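Local coordinates for protein kojibiose phosphorylase (Gut metagenome, PDB 6W0P) that belongs to glycoside hydrolase family 65, pairing an N-terminal beta-sandwich domain with a central helical-barrel catalytic domain and a small C-terminal beta domain, at residues D149-Y154 with H326-T331; K291-F296 with Q320-Y325; Y443-L448 with K507-D512; M447-S452 with K513-C518. All blocks are in the same frame, centred on the assembly; numbering follows the deposited sequence.

Contact 1: D149-Y154 with H326-T331; sequences DCENAY and HGFDPT
C150 lays its CB over one face of the F328 ring, 4.2 Å from the ring centroid and 19° off the normal, in a CH-pi contact displaced toward the rim. Its sulfur continues past that ring into the corner made with H326. C150 SG lies 3.6 Å from F328 CD1, where the sulfur-aromatic approach is oblique, and 3.6 Å from H326 CE1, where it meets the edge of the imidazole in plane. One thiol is thus shared by two rings. F328 extends toward it with CG anti to the backbone N (chi1 -177°). At the rim of the phenyl ring, E151 OE2 stands near the ring plane, 3.8 Å from F328 CZ, with its carboxylate turned 79° from the ring; the bend at E151 chi2 brings the acid there. D149-N152 forms a type I turn, closed by N152 N to D149 O. Beyond F328 an Asx turn shapes the chain: D329 OD1 takes both T331 N and T331 OG1 from the same face of its carboxylate, while K257 forms a salt bridge with D329 OD2. E38 accepts from the backbone N of both H326 and F328. The turn leads into strand 152-161 of the large N-terminal sheet and is tied to helix 282-300 by the D149-K288 salt bridge, whereas 326-331 leaves helix 308-324, so the contact joins the sandwich to the catalytic domain.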
loop_
_atom_site.group_PDB
_atom_site.type_symbol
_atom_site.label_atom_id
_atom_site.label_comp_id
_atom_site.label_asym_id
_atom_site.label_seq_id
_atom_site.Cartn_x
_atom_site.Cartn_y
_atom_site.Cartn_z
ATOM N N ASP A 149 -2.433 10.714 43.612
ATOM C CA ASP A 149 -2.417 12.104 43.071
ATOM C C ASP A 149 -1.468 12.122 41.879
ATOM O O ASP A 149 -0.309 12.516 42.065
ATOM C CB ASP A 149 -2.026 13.125 44.144
ATOM C CG ASP A 149 -2.977 13.133 45.329
ATOM O OD1 ASP A 149 -4.135 13.513 45.113
ATOM O OD2 ASP A 149 -2.555 12.727 46.448
ATOM N N CYS A 150 -1.941 11.683 40.710
ATOM C CA CYS A 150 -1.092 11.139 39.611
ATOM C C CYS A 150 -0.389 12.260 38.836
ATOM O O CYS A 150 0.530 11.947 38.051
ATOM C CB CYS A 150 -1.909 10.255 38.683
ATOM S SG CYS A 150 -2.761 8.925 39.570
ATOM N N GLU A 151 -0.762 13.515 39.108
ATOM C CA GLU A 151 -0.110 14.736 38.572
ATOM C C GLU A 151 1.304 14.871 39.143
ATOM O O GLU A 151 2.103 15.588 38.513
ATOM C CB GLU A 151 -0.935 15.974 38.915
ATOM C CG GLU A 151 -2.389 15.876 38.477
ATOM C CD GLU A 151 -3.353 15.354 39.537
ATOM O OE1 GLU A 151 -2.902 14.820 40.613
ATOM O OE2 GLU A 151 -4.565 15.458 39.282
ATOM N N ASN A 152 1.602 14.232 40.282
ATOM C CA ASN A 152 2.897 14.385 40.987
ATOM C C ASN A 152 3.876 13.253 40.675
ATOM O O ASN A 152 3.450 12.086 40.569
ATOM C CB ASN A 152 2.737 14.428 42.496
ATOM C CG ASN A 152 1.749 15.479 42.940
ATOM O OD1 ASN A 152 1.517 16.439 42.209
ATOM N ND2 ASN A 152 1.193 15.301 44.128
ATOM N N ALA A 153 5.163 13.621 40.655
ATOM C CA ALA A 153 6.357 12.746 40.560
ATOM C C ALA A 153 7.387 13.238 41.575
ATOM O O ALA A 153 7.461 14.456 41.818
ATOM C CB ALA A 153 6.936 12.777 39.162
ATOM N N TYR A 154 8.183 12.339 42.122
ATOM C CA TYR A 154 9.178 12.666 43.164
ATOM C C TYR A 154 10.522 12.057 42.784
ATOM O O TYR A 154 10.582 10.921 42.229
ATOM C CB TYR A 154 8.693 12.139 44.511
ATOM C CG TYR A 154 7.246 12.471 44.773
ATOM C CD1 TYR A 154 6.827 13.787 44.853
ATOM C CD2 TYR A 154 6.295 11.472 44.930
ATOM C CE1 TYR A 154 5.501 14.100 45.082
ATOM C CE2 TYR A 154 4.966 11.772 45.165
ATOM C CZ TYR A 154 4.567 13.090 45.269
ATOM O OH TYR A 154 3.250 13.382 45.473
ATOM N N HIS A 326 -5.757 2.416 36.236
ATOM C CA HIS A 326 -6.444 2.178 37.536
ATOM C C HIS A 326 -7.746 2.979 37.641
ATOM O O HIS A 326 -8.252 3.090 38.757
ATOM C CB HIS A 326 -5.481 2.438 38.701
ATOM C CG HIS A 326 -5.080 3.871 38.869
ATOM N ND1 HIS A 326 -4.042 4.436 38.170
ATOM C CD2 HIS A 326 -5.566 4.844 39.678
ATOM C CE1 HIS A 326 -3.914 5.704 38.535
ATOM N NE2 HIS A 326 -4.834 5.984 39.458
ATOM N N GLY A 327 -8.283 3.493 36.529
ATOM C CA GLY A 327 -9.552 4.232 36.525
ATOM C C GLY A 327 -9.344 5.694 36.873
ATOM O O GLY A 327 -10.272 6.313 37.426
ATOM N N PHE A 328 -8.177 6.257 36.572
ATOM C CA PHE A 328 -7.899 7.683 36.862
ATOM C C PHE A 328 -8.749 8.583 35.960
ATOM O O PHE A 328 -9.130 9.663 36.420
ATOM C CB PHE A 328 -6.427 8.040 36.660
ATOM C CG PHE A 328 -6.118 9.468 37.028
ATOM C CD1 PHE A 328 -6.032 9.849 38.365
ATOM C CD2 PHE A 328 -5.932 10.432 36.046
ATOM C CE1 PHE A 328 -5.766 11.162 38.718
ATOM C CE2 PHE A 328 -5.682 11.752 36.401
ATOM C CZ PHE A 328 -5.592 12.111 37.732
ATOM N N ASP A 329 -9.018 8.172 34.721
ATOM C CA ASP A 329 -9.598 9.076 33.691
ATOM C C ASP A 329 -10.390 8.302 32.640
ATOM O O ASP A 329 -9.812 7.535 31.880
ATOM C CB ASP A 329 -8.496 9.870 32.999
ATOM C CG ASP A 329 -9.000 10.998 32.100
ATOM O OD1 ASP A 329 -10.191 10.979 31.710
ATOM O OD2 ASP A 329 -8.193 11.891 31.800
ATOM N N PRO A 330 -11.706 8.569 32.492
ATOM C CA PRO A 330 -12.543 7.894 31.501
ATOM C C PRO A 330 -12.287 8.327 30.049
ATOM O O PRO A 330 -13.028 7.862 29.178
ATOM C CB PRO A 330 -13.985 8.302 31.887
ATOM C CG PRO A 330 -13.822 9.649 32.580
ATOM C CD PRO A 330 -12.463 9.584 33.256
ATOM N N THR A 331 -11.306 9.211 29.815
ATOM C CA THR A 331 -10.775 9.549 28.466
ATOM C C THR A 331 -9.374 8.940 28.287
ATOM O O THR A 331 -8.685 9.310 27.311
ATOM C CB THR A 331 -10.804 11.071 28.219
ATOM O OG1 THR A 331 -9.897 11.717 29.118
ATOM C CG2 THR A 331 -12.185 11.660 28.409
#

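Contact 2: K291-F296 with Q320-Y325; sequences KFFNHF and QMIQAY
I322 drives its two branches against three phenylalanines of the facing helix. Its CG2 methyl reaches the edge of the F292 ring, near the ring plane, at 3.6 Å from CE1; it also approaches F293 CE1 (4.1 Å) and F296 CG (4.0 Å), both obliquely. The other branch ends in CD1, which rests 3.5 Å from F296 CB rather than on the aromatic ring. With CG2 anti to the backbone N and CG1 beside it (chi1 -63°), CG2 faces the ring cluster and CD1 the base of the F296 side chain. The segments belong to helices 282-300 and 308-324, whose local axes cross at 116° and come within 11.4 Å, bulky rings filling the gap. In chain order helix 282-300 follows the N-terminal sandwich, consistent with the helical linker of family 65, and helix 308-324 probably begins the helical barrel, as in the family. Within the cluster, F296 CE1 sits over one face of F292 and F292 CD1 over the centre of F293. Farther out, F319 meets the F293 ring at a shallow angle and H326 meets F292 edge-to-face. Q323 NE2 donates to Q320 OE1 (3.0 Å) from above its carbonyl plane and to S34 O, while G36 N donates to Q323 OE1.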
loop_
_atom_site.group_PDB
_atom_site.type_symbol
_atom_site.label_atom_id
_atom_site.label_comp_id
_atom_site.label_asym_id
_atom_site.label_seq_id
_atom_site.Cartn_x
_atom_site.Cartn_y
_atom_site.Cartn_z
ATOM N N LYS A 291 0.890 1.920 50.169
ATOM C CA LYS A 291 -0.525 1.817 50.620
ATOM C C LYS A 291 -1.408 1.551 49.391
ATOM O O LYS A 291 -2.279 0.683 49.473
ATOM C CB LYS A 291 -0.951 3.080 51.372
ATOM C CG LYS A 291 -1.979 2.873 52.476
ATOM C CD LYS A 291 -2.771 4.132 52.759
ATOM C CE LYS A 291 -3.874 4.386 51.744
ATOM N NZ LYS A 291 -5.200 3.952 52.261
ATOM N N PHE A 292 -1.163 2.247 48.275
ATOM C CA PHE A 292 -1.879 2.025 46.990
ATOM C C PHE A 292 -1.609 0.613 46.450
ATOM O O PHE A 292 -2.576 -0.054 46.077
ATOM C CB PHE A 292 -1.459 3.061 45.957
ATOM C CG PHE A 292 -2.015 2.827 44.579
ATOM C CD1 PHE A 292 -1.420 1.911 43.720
ATOM C CD2 PHE A 292 -3.109 3.548 44.131
ATOM C CE1 PHE A 292 -1.912 1.728 42.439
ATOM C CE2 PHE A 292 -3.594 3.361 42.847
ATOM C CZ PHE A 292 -2.991 2.459 42.002
ATOM N N PHE A 293 -0.352 0.156 46.392
ATOM C CA PHE A 293 -0.031 -1.186 45.838
ATOM C C PHE A 293 -0.549 -2.303 46.762
ATOM O O PHE A 293 -0.940 -3.372 46.219
ATOM C CB PHE A 293 1.462 -1.318 45.546
ATOM C CG PHE A 293 1.875 -0.644 44.266
ATOM C CD1 PHE A 293 1.557 -1.216 43.045
ATOM C CD2 PHE A 293 2.576 0.551 44.289
ATOM C CE1 PHE A 293 1.945 -0.612 41.862
ATOM C CE2 PHE A 293 2.946 1.165 43.113
ATOM C CZ PHE A 293 2.615 0.594 41.903
ATOM N N ASN A 294 -0.507 -2.122 48.088
ATOM C CA ASN A 294 -0.979 -3.145 49.056
ATOM C C ASN A 294 -2.446 -3.468 48.742
ATOM O O ASN A 294 -2.793 -4.637 48.697
ATOM C CB ASN A 294 -0.868 -2.712 50.516
ATOM C CG ASN A 294 0.549 -2.691 51.053
ATOM O OD1 ASN A 294 1.470 -3.262 50.466
ATOM N ND2 ASN A 294 0.734 -2.011 52.172
ATOM N N HIS A 295 -3.271 -2.440 48.531
ATOM C CA HIS A 295 -4.702 -2.576 48.158
ATOM C C HIS A 295 -4.813 -3.451 46.899
ATOM O O HIS A 295 -5.592 -4.422 46.942
ATOM C CB HIS A 295 -5.339 -1.188 48.016
ATOM C CG HIS A 295 -6.714 -1.217 47.451
ATOM N ND1 HIS A 295 -7.839 -1.415 48.246
ATOM C CD2 HIS A 295 -7.151 -1.104 46.179
ATOM C CE1 HIS A 295 -8.913 -1.383 47.479
ATOM N NE2 HIS A 295 -8.514 -1.212 46.207
ATOM N N PHE A 296 -4.053 -3.147 45.832
ATOM C CA PHE A 296 -4.157 -3.870 44.537
ATOM C C PHE A 296 -3.610 -5.291 44.702
ATOM O O PHE A 296 -4.203 -6.169 44.048
ATOM C CB PHE A 296 -3.585 -3.066 43.361
ATOM C CG PHE A 296 -4.547 -1.986 42.904
ATOM C CD1 PHE A 296 -4.394 -0.664 43.311
ATOM C CD2 PHE A 296 -5.673 -2.310 42.152
ATOM C CE1 PHE A 296 -5.314 0.304 42.941
ATOM C CE2 PHE A 296 -6.597 -1.343 41.793
ATOM C CZ PHE A 296 -6.419 -0.038 42.190
ATOM N N GLN A 320 2.824 -4.023 36.252
ATOM C CA GLN A 320 2.674 -3.229 34.998
ATOM C C GLN A 320 1.193 -3.027 34.623
ATOM O O GLN A 320 0.864 -1.986 33.998
ATOM C CB GLN A 320 3.445 -3.890 33.851
ATOM C CG GLN A 320 4.959 -3.822 34.019
ATOM C CD GLN A 320 5.480 -2.401 34.103
ATOM O OE1 GLN A 320 4.780 -1.422 33.812
ATOM N NE2 GLN A 320 6.731 -2.276 34.512
ATOM N N MET A 321 0.330 -3.993 34.921
ATOM C CA MET A 321 -1.121 -3.872 34.633
ATOM C C MET A 321 -1.680 -2.752 35.513
ATOM O O MET A 321 -2.468 -1.977 35.013
ATOM C CB MET A 321 -1.910 -5.163 34.902
ATOM C CG MET A 321 -1.616 -6.307 33.926
ATOM S SD MET A 321 -2.123 -5.925 32.244
ATOM C CE MET A 321 -3.877 -6.265 32.384
ATOM N N ILE A 322 -1.273 -2.695 36.771
ATOM C CA ILE A 322 -1.763 -1.700 37.767
ATOM C C ILE A 322 -1.203 -0.322 37.364
ATOM O O ILE A 322 -1.916 0.702 37.524
ATOM C CB ILE A 322 -1.389 -2.138 39.214
ATOM C CG1 ILE A 322 -2.078 -3.461 39.598
ATOM C CG2 ILE A 322 -1.756 -1.036 40.182
ATOM C CD1 ILE A 322 -1.497 -4.261 40.811
ATOM N N GLN A 323 0.023 -0.285 36.843
ATOM C CA GLN A 323 0.695 0.961 36.363
ATOM C C GLN A 323 0.016 1.480 35.094
ATOM O O GLN A 323 -0.146 2.718 34.964
ATOM C CB GLN A 323 2.183 0.727 36.095
ATOM C CG GLN A 323 3.028 0.677 37.367
ATOM C CD GLN A 323 4.465 1.080 37.148
ATOM O OE1 GLN A 323 5.009 1.852 37.919
ATOM N NE2 GLN A 323 5.078 0.565 36.099
ATOM N N ALA A 324 -0.401 0.577 34.214
ATOM C CA ALA A 324 -1.002 0.939 32.912
ATOM C C ALA A 324 -2.364 1.627 33.091
ATOM O O ALA A 324 -2.665 2.527 32.294
ATOM C CB ALA A 324 -1.117 -0.292 32.051
ATOM N N TYR A 325 -3.189 1.189 34.048
ATOM C CA TYR A 325 -4.585 1.683 34.203
ATOM C C TYR A 325 -5.117 1.430 35.616
ATOM O O TYR A 325 -4.966 0.318 36.124
ATOM C CB TYR A 325 -5.495 0.966 33.208
ATOM C CG TYR A 325 -6.611 1.818 32.669
ATOM C CD1 TYR A 325 -6.346 2.793 31.738
ATOM C CD2 TYR A 325 -7.917 1.671 33.098
ATOM C CE1 TYR A 325 -7.344 3.605 31.246
ATOM C CE2 TYR A 325 -8.937 2.483 32.612
ATOM C CZ TYR A 325 -8.652 3.451 31.666
ATOM O OH TYR A 325 -9.633 4.238 31.124
#

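Contact 3: Y443-L448 with K507-D512; sequences YGIEML and KTYKTD
The Y509 ring is stacked with the imidazole of H437, and the terminal methyl of I445 meets it obliquely at the root of the side chain. I445 CD1 lies 3.9 Å from Y509 CB and equally 3.9 Å from Y509 CD1, so the methyl touches the CB end of the tyrosine and the ring carbon next to CG, at the end away from the hydroxyl. I445 reaches this place by extending its longer branch: CG1 stands anti to the carbonyl carbon and chi2 is 170°, which carries CD1 well out from the helix. The same methyl has T511 CG2 at 4.3 Å, a looser approach, and so fits between two residues of the irregular segment. The backbones are nearest at I445 and T511, whose CA atoms are 7.8 Å apart. The contact is small, 115 Å² in all, and wholly apolar; the polar fastening of the loop lies to one side, where Q441 OE1 accepts from K510 N and H437 NE2 bonds to T508 OG1. These residues belong to helix 437-458, as does M440, which packs on both I445 and Y509. The loop 507-512, linking helix 487-504 to helix 513-518 in the catalytic domain, is thereby seated on three helices: M431 of helix 418-434 reaches Y509, L504 of helix 487-504 touches T511 while I503 packs on I445, and helix 437-458 supplies I445, M440 and Q441.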
loop_
_atom_site.group_PDB
_atom_site.type_symbol
_atom_site.label_atom_id
_atom_site.label_comp_id
_atom_site.label_asym_id
_atom_site.label_seq_id
_atom_site.Cartn_x
_atom_site.Cartn_y
_atom_site.Cartn_z
ATOM N N TYR A 443 -25.156 5.183 28.534
ATOM C CA TYR A 443 -24.020 5.039 27.576
ATOM C C TYR A 443 -24.147 3.796 26.683
ATOM O O TYR A 443 -24.049 3.921 25.460
ATOM C CB TYR A 443 -22.703 5.022 28.346
ATOM C CG TYR A 443 -22.501 6.241 29.201
ATOM C CD1 TYR A 443 -22.348 7.487 28.617
ATOM C CD2 TYR A 443 -22.521 6.166 30.586
ATOM C CE1 TYR A 443 -22.191 8.631 29.382
ATOM C CE2 TYR A 443 -22.352 7.299 31.365
ATOM C CZ TYR A 443 -22.188 8.534 30.761
ATOM O OH TYR A 443 -22.011 9.662 31.507
ATOM N N GLY A 444 -24.333 2.624 27.288
ATOM C CA GLY A 444 -24.206 1.309 26.630
ATOM C C GLY A 444 -25.080 1.177 25.404
ATOM O O GLY A 444 -24.557 0.862 24.335
ATOM N N ILE A 445 -26.373 1.414 25.562
ATOM C CA ILE A 445 -27.386 1.252 24.485
ATOM C C ILE A 445 -26.947 2.094 23.287
ATOM O O ILE A 445 -26.910 1.556 22.186
ATOM C CB ILE A 445 -28.779 1.629 25.010
ATOM C CG1 ILE A 445 -29.150 0.776 26.225
ATOM C CG2 ILE A 445 -29.824 1.541 23.898
ATOM C CD1 ILE A 445 -30.395 1.244 26.957
ATOM N N GLU A 446 -26.593 3.361 23.510
ATOM C CA GLU A 446 -26.167 4.277 22.427
ATOM C C GLU A 446 -25.010 3.642 21.634
ATOM O O GLU A 446 -25.113 3.590 20.383
ATOM C CB GLU A 446 -25.767 5.644 22.976
ATOM C CG GLU A 446 -25.583 6.654 21.857
ATOM C CD GLU A 446 -25.032 7.992 22.289
ATOM O OE1 GLU A 446 -25.084 8.274 23.497
ATOM O OE2 GLU A 446 -24.534 8.739 21.416
ATOM N N MET A 447 -23.968 3.178 22.335
ATOM C CA MET A 447 -22.764 2.537 21.740
ATOM C C MET A 447 -23.179 1.304 20.943
ATOM O O MET A 447 -22.602 1.102 19.862
ATOM C CB MET A 447 -21.766 2.100 22.812
ATOM C CG MET A 447 -21.169 3.260 23.540
ATOM S SD MET A 447 -20.229 2.726 24.952
ATOM C CE MET A 447 -18.644 2.451 24.157
ATOM N N LEU A 448 -24.123 0.516 21.462
ATOM C CA LEU A 448 -24.548 -0.755 20.819
ATOM C C LEU A 448 -25.354 -0.452 19.541
ATOM O O LEU A 448 -25.208 -1.217 18.534
ATOM C CB LEU A 448 -25.375 -1.578 21.805
ATOM C CG LEU A 448 -24.619 -2.156 23.004
ATOM C CD1 LEU A 448 -25.571 -2.973 23.870
ATOM C CD2 LEU A 448 -23.437 -3.022 22.563
ATOM N N LYS A 507 -37.822 -3.834 29.164
ATOM C CA LYS A 507 -38.682 -2.650 29.394
ATOM C C LYS A 507 -38.215 -1.906 30.648
ATOM O O LYS A 507 -38.781 -0.832 30.893
ATOM C CB LYS A 507 -40.158 -3.063 29.421
ATOM C CG LYS A 507 -40.773 -3.278 28.036
ATOM C CD LYS A 507 -40.733 -4.726 27.534
ATOM C CE LYS A 507 -40.715 -4.843 26.016
ATOM N NZ LYS A 507 -40.408 -6.220 25.539
ATOM N N THR A 508 -37.192 -2.391 31.370
ATOM C CA THR A 508 -36.542 -1.622 32.469
ATOM C C THR A 508 -35.597 -0.567 31.875
ATOM O O THR A 508 -35.179 0.315 32.631
ATOM C CB THR A 508 -35.846 -2.518 33.507
ATOM O OG1 THR A 508 -34.687 -3.110 32.916
ATOM C CG2 THR A 508 -36.748 -3.600 34.068
ATOM N N TYR A 509 -35.287 -0.640 30.575
ATOM C CA TYR A 509 -34.509 0.396 29.839
ATOM C C TYR A 509 -35.474 1.200 28.967
ATOM O O TYR A 509 -36.363 0.601 28.359
ATOM C CB TYR A 509 -33.395 -0.213 28.977
ATOM C CG TYR A 509 -32.297 -0.909 29.750
ATOM C CD1 TYR A 509 -31.356 -0.195 30.475
ATOM C CD2 TYR A 509 -32.180 -2.290 29.743
ATOM C CE1 TYR A 509 -30.350 -0.838 31.183
ATOM C CE2 TYR A 509 -31.176 -2.947 30.442
ATOM C CZ TYR A 509 -30.263 -2.220 31.172
ATOM O OH TYR A 509 -29.300 -2.875 31.882
ATOM N N LYS A 510 -35.278 2.517 28.908
ATOM C CA LYS A 510 -36.038 3.429 28.018
ATOM C C LYS A 510 -35.196 3.657 26.763
ATOM O O LYS A 510 -34.142 4.313 26.862
ATOM C CB LYS A 510 -36.412 4.723 28.754
ATOM C CG LYS A 510 -37.165 4.524 30.071
ATOM C CD LYS A 510 -38.478 3.728 29.964
ATOM C CE LYS A 510 -39.119 3.416 31.304
ATOM N NZ LYS A 510 -38.302 2.461 32.098
ATOM N N THR A 511 -35.657 3.090 25.652
ATOM C CA THR A 511 -34.955 3.002 24.353
ATOM C C THR A 511 -35.726 3.828 23.318
ATOM O O THR A 511 -35.973 3.284 22.229
ATOM C CB THR A 511 -34.839 1.529 23.935
ATOM O OG1 THR A 511 -36.156 1.045 23.652
ATOM C CG2 THR A 511 -34.194 0.660 24.998
ATOM N N ASP A 512 -36.095 5.075 23.648
ATOM C CA ASP A 512 -36.927 5.963 22.790
ATOM C C ASP A 512 -36.080 7.140 22.302
ATOM O O ASP A 512 -35.852 7.244 21.096
ATOM C CB ASP A 512 -38.161 6.463 23.550
ATOM C CG ASP A 512 -39.412 5.618 23.357
ATOM O OD1 ASP A 512 -40.215 5.545 24.310
ATOM O OD2 ASP A 512 -39.582 5.051 22.260
#

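Contact 4: M447-S452 with K513-C518; sequences MLVEIS and KILDKC
V449 meets L515 and C518 across the helix pair, but the segment starts with M447, which points away and packs on V423 and I427 of helix 418-434. At L448 the carbonyl O accepts two donors from one residue, S452 N and S452 OG, the latter at 2.7 Å; they come from opposite faces of the carbonyl plane, so the hydroxyl is tied back to its own helix. V449 then spreads its methyls over two partners. CG2 touches L515 CD2 at 3.5 Å, the two side chains crossing at about a right angle, and CG1, anti to the backbone N (chi1 164°), lies 3.6 Å from C518 CB. E450 bends at chi2 so that its carboxylate swings across to C518, with OE2 3.2 Å from SG and 3.5 Å from C518 CB. The other oxygen, OE1, forms a salt bridge with K453, whose ammonium also bonds to C518 O. S452 closes the segment with its side chain against C496 and L500 of helix 487-504. The local axes run roughly alongside, 37° apart and 10.1 Å at closest approach, and F520 adds to the apolar side by packing on V449 and L515. The K453 salt bridge to E450 OE1 would probably favour the ionised form of this buried acid, and the same lysine connects both helices.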
loop_
_atom_site.group_PDB
_atom_site.type_symbol
_atom_site.label_atom_id
_atom_site.label_comp_id
_atom_site.label_asym_id
_atom_site.label_seq_id
_atom_site.Cartn_x
_atom_site.Cartn_y
_atom_site.Cartn_z
ATOM N N MET A 447 -23.968 3.178 22.335
ATOM C CA MET A 447 -22.764 2.537 21.740
ATOM C C MET A 447 -23.179 1.304 20.943
ATOM O O MET A 447 -22.602 1.102 19.862
ATOM C CB MET A 447 -21.766 2.100 22.812
ATOM C CG MET A 447 -21.169 3.260 23.540
ATOM S SD MET A 447 -20.229 2.726 24.952
ATOM C CE MET A 447 -18.644 2.451 24.157
ATOM N N LEU A 448 -24.123 0.516 21.462
ATOM C CA LEU A 448 -24.548 -0.755 20.819
ATOM C C LEU A 448 -25.354 -0.452 19.541
ATOM O O LEU A 448 -25.208 -1.217 18.534
ATOM C CB LEU A 448 -25.375 -1.578 21.805
ATOM C CG LEU A 448 -24.619 -2.156 23.004
ATOM C CD1 LEU A 448 -25.571 -2.973 23.870
ATOM C CD2 LEU A 448 -23.437 -3.022 22.563
ATOM N N VAL A 449 -26.193 0.597 19.555
ATOM C CA VAL A 449 -27.038 0.960 18.378
ATOM C C VAL A 449 -26.098 1.472 17.286
ATOM O O VAL A 449 -26.235 1.043 16.136
ATOM C CB VAL A 449 -28.145 1.970 18.748
ATOM C CG1 VAL A 449 -28.756 2.642 17.521
ATOM C CG2 VAL A 449 -29.223 1.302 19.584
ATOM N N GLU A 450 -25.157 2.341 17.657
ATOM C CA GLU A 450 -24.192 2.923 16.690
ATOM C C GLU A 450 -23.348 1.805 16.067
ATOM O O GLU A 450 -23.186 1.843 14.836
ATOM C CB GLU A 450 -23.316 4.000 17.340
ATOM C CG GLU A 450 -24.095 5.237 17.768
ATOM C CD GLU A 450 -24.736 6.069 16.664
ATOM O OE1 GLU A 450 -24.499 5.771 15.472
ATOM O OE2 GLU A 450 -25.505 6.996 17.008
ATOM N N ILE A 451 -22.833 0.853 16.863
ATOM C CA ILE A 451 -21.980 -0.254 16.329
ATOM C C ILE A 451 -22.835 -1.122 15.411
ATOM O O ILE A 451 -22.368 -1.433 14.302
ATOM C CB ILE A 451 -21.314 -1.087 17.436
ATOM C CG1 ILE A 451 -20.289 -0.267 18.223
ATOM C CG2 ILE A 451 -20.695 -2.351 16.859
ATOM C CD1 ILE A 451 -20.012 -0.835 19.586
ATOM N N SER A 452 -24.054 -1.467 15.826
ATOM C CA SER A 452 -24.996 -2.276 15.011
ATOM C C SER A 452 -25.273 -1.567 13.680
ATOM O O SER A 452 -25.220 -2.235 12.651
ATOM C CB SER A 452 -26.246 -2.609 15.774
ATOM O OG SER A 452 -25.905 -3.322 16.950
ATOM N N LYS A 513 -35.622 7.983 23.226
ATOM C CA LYS A 513 -34.792 9.177 22.925
ATOM C C LYS A 513 -33.437 8.726 22.349
ATOM O O LYS A 513 -32.833 9.521 21.597
ATOM C CB LYS A 513 -34.613 10.038 24.181
ATOM C CG LYS A 513 -35.893 10.590 24.804
ATOM C CD LYS A 513 -36.430 11.827 24.110
ATOM C CE LYS A 513 -37.909 12.056 24.368
ATOM N NZ LYS A 513 -38.477 13.079 23.457
ATOM N N ILE A 514 -32.974 7.508 22.674
ATOM C CA ILE A 514 -31.652 6.979 22.214
ATOM C C ILE A 514 -31.784 6.547 20.748
ATOM O O ILE A 514 -30.985 7.048 19.913
ATOM C CB ILE A 514 -31.129 5.852 23.134
ATOM C CG1 ILE A 514 -30.737 6.405 24.505
ATOM C CG2 ILE A 514 -29.962 5.117 22.483
ATOM C CD1 ILE A 514 -30.642 5.366 25.599
ATOM N N LEU A 515 -32.751 5.678 20.440
ATOM C CA LEU A 515 -32.975 5.196 19.049
ATOM C C LEU A 515 -33.243 6.398 18.128
ATOM O O LEU A 515 -32.658 6.439 17.011
ATOM C CB LEU A 515 -34.129 4.185 19.005
ATOM C CG LEU A 515 -33.848 2.815 19.629
ATOM C CD1 LEU A 515 -35.041 1.882 19.476
ATOM C CD2 LEU A 515 -32.620 2.159 19.028
ATOM N N ASP A 516 -34.067 7.354 18.572
ATOM C CA ASP A 516 -34.376 8.584 17.799
ATOM C C ASP A 516 -33.079 9.355 17.534
ATOM O O ASP A 516 -32.826 9.684 16.372
ATOM C CB ASP A 516 -35.394 9.477 18.514
ATOM C CG ASP A 516 -36.054 10.462 17.572
ATOM O OD1 ASP A 516 -36.903 10.015 16.781
ATOM O OD2 ASP A 516 -35.680 11.656 17.604
ATOM N N LYS A 517 -32.283 9.629 18.569
ATOM C CA LYS A 517 -31.030 10.436 18.465
ATOM C C LYS A 517 -30.041 9.757 17.502
ATOM O O LYS A 517 -29.307 10.486 16.793
ATOM C CB LYS A 517 -30.409 10.615 19.855
ATOM C CG LYS A 517 -29.126 11.443 19.918
ATOM C CD LYS A 517 -28.036 10.836 20.803
ATOM C CE LYS A 517 -26.815 11.727 20.956
ATOM N NZ LYS A 517 -26.151 11.549 22.270
ATOM N N CYS A 518 -30.021 8.418 17.489
ATOM C CA CYS A 518 -29.113 7.572 16.669
ATOM C C CYS A 518 -29.655 7.376 15.245
ATOM O O CYS A 518 -28.870 6.898 14.398
ATOM C CB CYS A 518 -28.912 6.206 17.309
ATOM S SG CYS A 518 -28.039 6.285 18.890
#

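Contacts 1 and 2 lie toward the middle of the chain, 12 Å apart between centres, and meet where H326 packs on F292; contact 2 is nested within the loop that contact 1 closes. Both are partly buried and aromatic, but contact 1 adds sulfur and bridges two domains. Contacts 3 and 4 are buried though peripheral, about 29 Å from the chain centre, and use successive turns of helix 437-458, sharing M447 and L448. A long, weak E446-K517 ion pair and I445-I514 packing connect them. Contact 3 is purely apolar, whereas contact 4 adds a carboxylate and a thiol. Centres of the two groups are about 31 to 35 Å apart.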